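PDB 5UB3: phosphate-binding protein, which is a periplasmic binding protein of the phosphonate-binding family, here bound to chloride, and probably acts as the sensor partner of a diguanylate cyclase. Local coordinates for residues 87-101 against 199-212. Numbering follows the deposited sequence.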
# COMPACT_ATOMS: atom_id res chain seq x y z
N ARG A 87 8.10 2.18 -8.20
CA ARG A 87 8.01 3.52 -7.67
C ARG A 87 9.34 3.97 -7.06
O ARG A 87 10.02 3.23 -6.33
CB ARG A 87 6.90 3.58 -6.63
CG ARG A 87 5.49 3.38 -7.19
CD ARG A 87 4.45 3.44 -6.10
NE ARG A 87 3.10 3.21 -6.61
CZ ARG A 87 2.02 3.07 -5.85
NH1 ARG A 87 2.08 3.12 -4.48
NH2 ARG A 87 0.86 2.87 -6.47
N GLY A 88 9.68 5.22 -7.32
CA GLY A 88 10.97 5.78 -6.92
C GLY A 88 12.18 4.93 -7.24
O GLY A 88 13.05 4.83 -6.41
N GLY A 89 12.19 4.28 -8.39
CA GLY A 89 13.26 3.37 -8.75
C GLY A 89 13.30 2.01 -8.05
O GLY A 89 14.21 1.22 -8.30
N LEU A 90 12.33 1.70 -7.20
CA LEU A 90 12.36 0.45 -6.41
C LEU A 90 11.18 -0.39 -6.80
O LEU A 90 10.02 0.06 -6.74
CB LEU A 90 12.27 0.77 -4.92
CG LEU A 90 13.37 1.66 -4.38
CD1 LEU A 90 13.10 2.03 -2.95
CD2 LEU A 90 14.73 0.98 -4.51
N ARG A 91 11.47 -1.61 -7.14
CA ARG A 91 10.43 -2.57 -7.40
C ARG A 91 9.84 -3.18 -6.15
O ARG A 91 8.70 -3.65 -6.21
CB ARG A 91 11.04 -3.69 -8.16
CG ARG A 91 11.40 -3.32 -9.57
CD ARG A 91 11.57 -4.67 -10.20
NE ARG A 91 11.99 -4.66 -11.55
CZ ARG A 91 12.39 -5.77 -12.16
NH1 ARG A 91 12.35 -6.95 -11.52
NH2 ARG A 91 12.77 -5.71 -13.43
N ASP A 92 10.65 -3.27 -5.08
CA ASP A 92 10.29 -3.98 -3.84
C ASP A 92 10.30 -3.02 -2.68
O ASP A 92 10.90 -1.93 -2.72
CB ASP A 92 11.28 -5.11 -3.51
CG ASP A 92 11.10 -6.35 -4.36
OD1 ASP A 92 10.24 -6.41 -5.30
OD2 ASP A 92 11.80 -7.36 -4.06
N PHE A 93 9.62 -3.43 -1.63
CA PHE A 93 9.84 -2.82 -0.35
C PHE A 93 9.62 -3.83 0.77
O PHE A 93 9.19 -4.94 0.51
CB PHE A 93 9.05 -1.52 -0.25
CG PHE A 93 7.54 -1.67 -0.10
CD1 PHE A 93 6.86 -2.87 -0.32
CD2 PHE A 93 6.81 -0.55 0.26
CE1 PHE A 93 5.49 -2.96 -0.17
CE2 PHE A 93 5.42 -0.60 0.42
CZ PHE A 93 4.77 -1.82 0.21
N HIS A 94 9.84 -3.41 2.02
CA HIS A 94 9.60 -4.25 3.16
C HIS A 94 9.23 -3.41 4.34
O HIS A 94 9.36 -2.22 4.27
CB HIS A 94 10.78 -5.15 3.53
CG HIS A 94 12.04 -4.42 3.85
ND1 HIS A 94 12.92 -4.02 2.89
CD2 HIS A 94 12.56 -4.04 5.04
CE1 HIS A 94 13.96 -3.44 3.46
NE2 HIS A 94 13.75 -3.43 4.76
N THR A 95 8.72 -4.09 5.37
CA THR A 95 8.35 -3.42 6.61
C THR A 95 9.51 -3.46 7.58
O THR A 95 10.22 -4.47 7.66
CB THR A 95 7.06 -3.99 7.15
OG1 THR A 95 5.99 -3.53 6.31
CG2 THR A 95 6.82 -3.48 8.57
N LEU A 96 9.73 -2.34 8.25
CA LEU A 96 10.61 -2.31 9.39
C LEU A 96 9.86 -1.94 10.64
O LEU A 96 8.86 -1.19 10.63
CB LEU A 96 11.80 -1.41 9.13
CG LEU A 96 11.66 -0.02 8.57
CD1 LEU A 96 11.13 0.82 9.71
CD2 LEU A 96 12.98 0.58 8.03
N PHE A 97 10.29 -2.54 11.73
CA PHE A 97 9.72 -2.22 13.03
C PHE A 97 10.76 -1.38 13.69
O PHE A 97 11.93 -1.73 13.68
CB PHE A 97 9.48 -3.46 13.84
CG PHE A 97 8.35 -4.33 13.34
CD1 PHE A 97 8.51 -5.11 12.23
CD2 PHE A 97 7.16 -4.38 14.03
CE1 PHE A 97 7.49 -5.93 11.79
CE2 PHE A 97 6.12 -5.18 13.59
CZ PHE A 97 6.30 -5.98 12.48
N PHE A 98 10.36 -0.29 14.33
CA PHE A 98 11.32 0.53 14.98
C PHE A 98 10.84 0.97 16.35
O PHE A 98 9.64 1.02 16.61
CB PHE A 98 11.65 1.74 14.11
CG PHE A 98 10.51 2.66 13.94
CD1 PHE A 98 9.61 2.46 12.89
CD2 PHE A 98 10.30 3.72 14.83
CE1 PHE A 98 8.52 3.29 12.74
CE2 PHE A 98 9.23 4.56 14.68
CZ PHE A 98 8.33 4.35 13.65
N VAL A 99 11.79 1.28 17.21
CA VAL A 99 11.53 1.81 18.55
C VAL A 99 12.40 3.00 18.88
O VAL A 99 13.39 3.27 18.19
CB VAL A 99 11.86 0.78 19.61
CG1 VAL A 99 11.02 -0.47 19.39
CG2 VAL A 99 13.36 0.46 19.65
N ARG A 100 12.08 3.63 19.99
CA ARG A 100 13.05 4.57 20.56
C ARG A 100 14.34 3.85 20.94
O ARG A 100 14.34 2.71 21.37
CB ARG A 100 12.49 5.29 21.77
CG ARG A 100 11.42 6.29 21.36
CD ARG A 100 11.13 7.19 22.54
NE ARG A 100 12.37 7.81 23.02
CZ ARG A 100 12.86 9.00 22.66
NH1 ARG A 100 12.20 9.81 21.81
NH2 ARG A 100 14.00 9.42 23.23
N ARG A 101 15.46 4.52 20.72
CA ARG A 101 16.75 3.88 20.97
C ARG A 101 16.85 3.58 22.47
O ARG A 101 17.41 2.59 22.84
CB ARG A 101 17.90 4.71 20.38
CG ARG A 101 19.19 4.80 21.20
CD ARG A 101 20.44 5.10 20.35
NE ARG A 101 20.78 4.04 19.38
CZ ARG A 101 21.10 2.76 19.66
NH1 ARG A 101 21.14 2.28 20.91
NH2 ARG A 101 21.40 1.93 18.65
N ASP A 199 16.25 9.45 17.01
CA ASP A 199 15.98 8.79 18.30
C ASP A 199 15.51 7.34 18.20
O ASP A 199 15.20 6.73 19.22
CB ASP A 199 15.04 9.64 19.12
CG ASP A 199 15.70 10.96 19.60
OD1 ASP A 199 16.89 11.01 19.88
OD2 ASP A 199 14.99 11.95 19.67
N PHE A 200 15.49 6.80 16.98
CA PHE A 200 14.97 5.47 16.72
C PHE A 200 16.02 4.44 16.30
O PHE A 200 17.02 4.76 15.69
CB PHE A 200 13.95 5.53 15.55
CG PHE A 200 12.70 6.28 15.85
CD1 PHE A 200 12.20 6.38 17.14
CD2 PHE A 200 11.98 6.82 14.83
CE1 PHE A 200 11.01 7.06 17.38
CE2 PHE A 200 10.78 7.53 15.06
CZ PHE A 200 10.29 7.62 16.33
N ARG A 201 15.69 3.20 16.58
CA ARG A 201 16.46 2.06 16.23
C ARG A 201 15.51 1.07 15.50
O ARG A 201 14.38 0.80 15.96
CB ARG A 201 16.97 1.47 17.55
CG ARG A 201 17.69 0.15 17.49
CD ARG A 201 18.54 -0.03 18.77
NE ARG A 201 17.82 0.29 20.01
CZ ARG A 201 16.91 -0.50 20.55
NH1 ARG A 201 16.61 -1.64 19.95
NH2 ARG A 201 16.28 -0.14 21.67
N ILE A 202 16.00 0.48 14.42
CA ILE A 202 15.27 -0.62 13.76
C ILE A 202 15.46 -1.94 14.50
O ILE A 202 16.57 -2.36 14.75
CB ILE A 202 15.69 -0.73 12.29
CG1 ILE A 202 15.34 0.60 11.57
CG2 ILE A 202 15.01 -1.91 11.65
CD1 ILE A 202 16.17 0.80 10.34
N VAL A 203 14.35 -2.59 14.88
CA VAL A 203 14.44 -3.86 15.59
C VAL A 203 14.10 -5.10 14.76
O VAL A 203 14.39 -6.20 15.19
CB VAL A 203 13.63 -3.84 16.94
CG1 VAL A 203 14.23 -2.80 17.84
CG2 VAL A 203 12.14 -3.62 16.74
N HIS A 204 13.51 -4.93 13.59
CA HIS A 204 13.14 -6.07 12.79
C HIS A 204 12.83 -5.62 11.38
O HIS A 204 12.31 -4.50 11.16
CB HIS A 204 11.92 -6.73 13.36
CG HIS A 204 11.56 -7.99 12.66
ND1 HIS A 204 12.14 -9.20 12.98
CD2 HIS A 204 10.73 -8.23 11.61
CE1 HIS A 204 11.64 -10.14 12.20
NE2 HIS A 204 10.81 -9.58 11.34
N ARG A 205 13.10 -6.51 10.45
CA ARG A 205 12.79 -6.26 9.03
C ARG A 205 12.05 -7.44 8.49
O ARG A 205 12.46 -8.54 8.79
CB ARG A 205 14.10 -6.04 8.22
CG ARG A 205 14.82 -4.75 8.55
CD ARG A 205 16.08 -4.54 7.71
NE ARG A 205 16.67 -3.21 7.98
CZ ARG A 205 16.65 -2.13 7.15
NH1 ARG A 205 16.11 -2.16 5.94
NH2 ARG A 205 17.24 -0.99 7.52
N THR A 206 10.99 -7.23 7.69
CA THR A 206 10.33 -8.31 7.01
C THR A 206 11.04 -8.59 5.69
O THR A 206 11.90 -7.83 5.27
CB THR A 206 8.83 -8.01 6.72
OG1 THR A 206 8.70 -7.02 5.70
CG2 THR A 206 8.11 -7.54 8.01
N ALA A 207 10.60 -9.66 5.06
CA ALA A 207 11.07 -10.03 3.69
C ALA A 207 10.48 -9.02 2.74
O ALA A 207 9.40 -8.47 3.01
CB ALA A 207 10.59 -11.45 3.32
N PRO A 208 11.16 -8.79 1.61
CA PRO A 208 10.62 -7.79 0.67
C PRO A 208 9.52 -8.39 -0.14
O PRO A 208 9.46 -9.60 -0.29
CB PRO A 208 11.82 -7.43 -0.20
CG PRO A 208 12.58 -8.72 -0.22
CD PRO A 208 12.49 -9.22 1.20
N VAL A 209 8.64 -7.54 -0.62
CA VAL A 209 7.58 -7.94 -1.54
C VAL A 209 7.61 -6.92 -2.65
O VAL A 209 8.12 -5.83 -2.46
CB VAL A 209 6.18 -7.96 -0.84
CG1 VAL A 209 6.14 -9.01 0.29
CG2 VAL A 209 5.85 -6.60 -0.32
N PRO A 210 6.98 -7.23 -3.80
CA PRO A 210 6.83 -6.20 -4.77
C PRO A 210 6.01 -5.08 -4.19
O PRO A 210 5.05 -5.29 -3.49
CB PRO A 210 6.13 -6.84 -5.94
CG PRO A 210 5.86 -8.22 -5.57
CD PRO A 210 6.24 -8.45 -4.14
N ARG A 211 6.43 -3.91 -4.55
CA ARG A 211 5.99 -2.67 -3.99
C ARG A 211 4.59 -2.23 -4.42
O ARG A 211 3.76 -1.82 -3.60
CB ARG A 211 7.00 -1.66 -4.48
CG ARG A 211 6.62 -0.30 -4.16
CD ARG A 211 7.78 0.51 -3.77
NE ARG A 211 7.19 1.62 -3.07
CZ ARG A 211 7.77 2.79 -2.94
NH1 ARG A 211 8.98 3.04 -3.44
NH2 ARG A 211 7.10 3.72 -2.28
N ALA A 212 4.32 -2.27 -5.71
CA ALA A 212 3.03 -1.74 -6.19
C ALA A 212 2.65 -2.40 -7.47
O ALA A 212 3.49 -3.06 -8.08
CB ALA A 212 3.08 -0.25 -6.36
O HOH W 1 4.06 3.40 -1.83
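Phe97 and His204 pair across an antiparallel ribbon that joins 92-100 to 200-205 and 209-210. Phe97 N donates to His204 O at 2.9 Å, but Phe97 O takes Val203 N, so Val203 and His204 both face Phe97 in a classic beta bulge. Reciprocal backbone bonds tie Val99 to Arg201 and Phe93 to Val209; between them Thr206 OG1 replaces a carbonyl, accepting Thr95 N at 2.9 Å while donating to Ala207 O.

Two further polar links involve arginines. Arg205 NH1 reaches His94 NE2 at 2.9 Å in the imidazole plane, though the bond is bent (132°). Arg201, bent at chi3 (46°), turns NH2 back to Arg101 O, 3.2 Å away and above that carbonyl plane, and lays one guanidinium face on Val99 CG2; its NH1 bonds Ile105 O.

Among apolar contacts, Phe98 CE2 lies over the face of the Phe200 ring, offset toward its rim and 3.4 Å from Phe200 CE2, the two rings being oblique at 44°. Arg211 CA lies over the Phe93 ring in a CH-pi contact.

Strand 178-182 pairs with the other edge of 92-100, and helix 124-136 packs on Phe97 and Thr206. The segments cross between the lobes around 92-95 and 206-210, consistent with the hinge strands of periplasmic binding proteins, and continue as paired strands into the lobe holding 178-182.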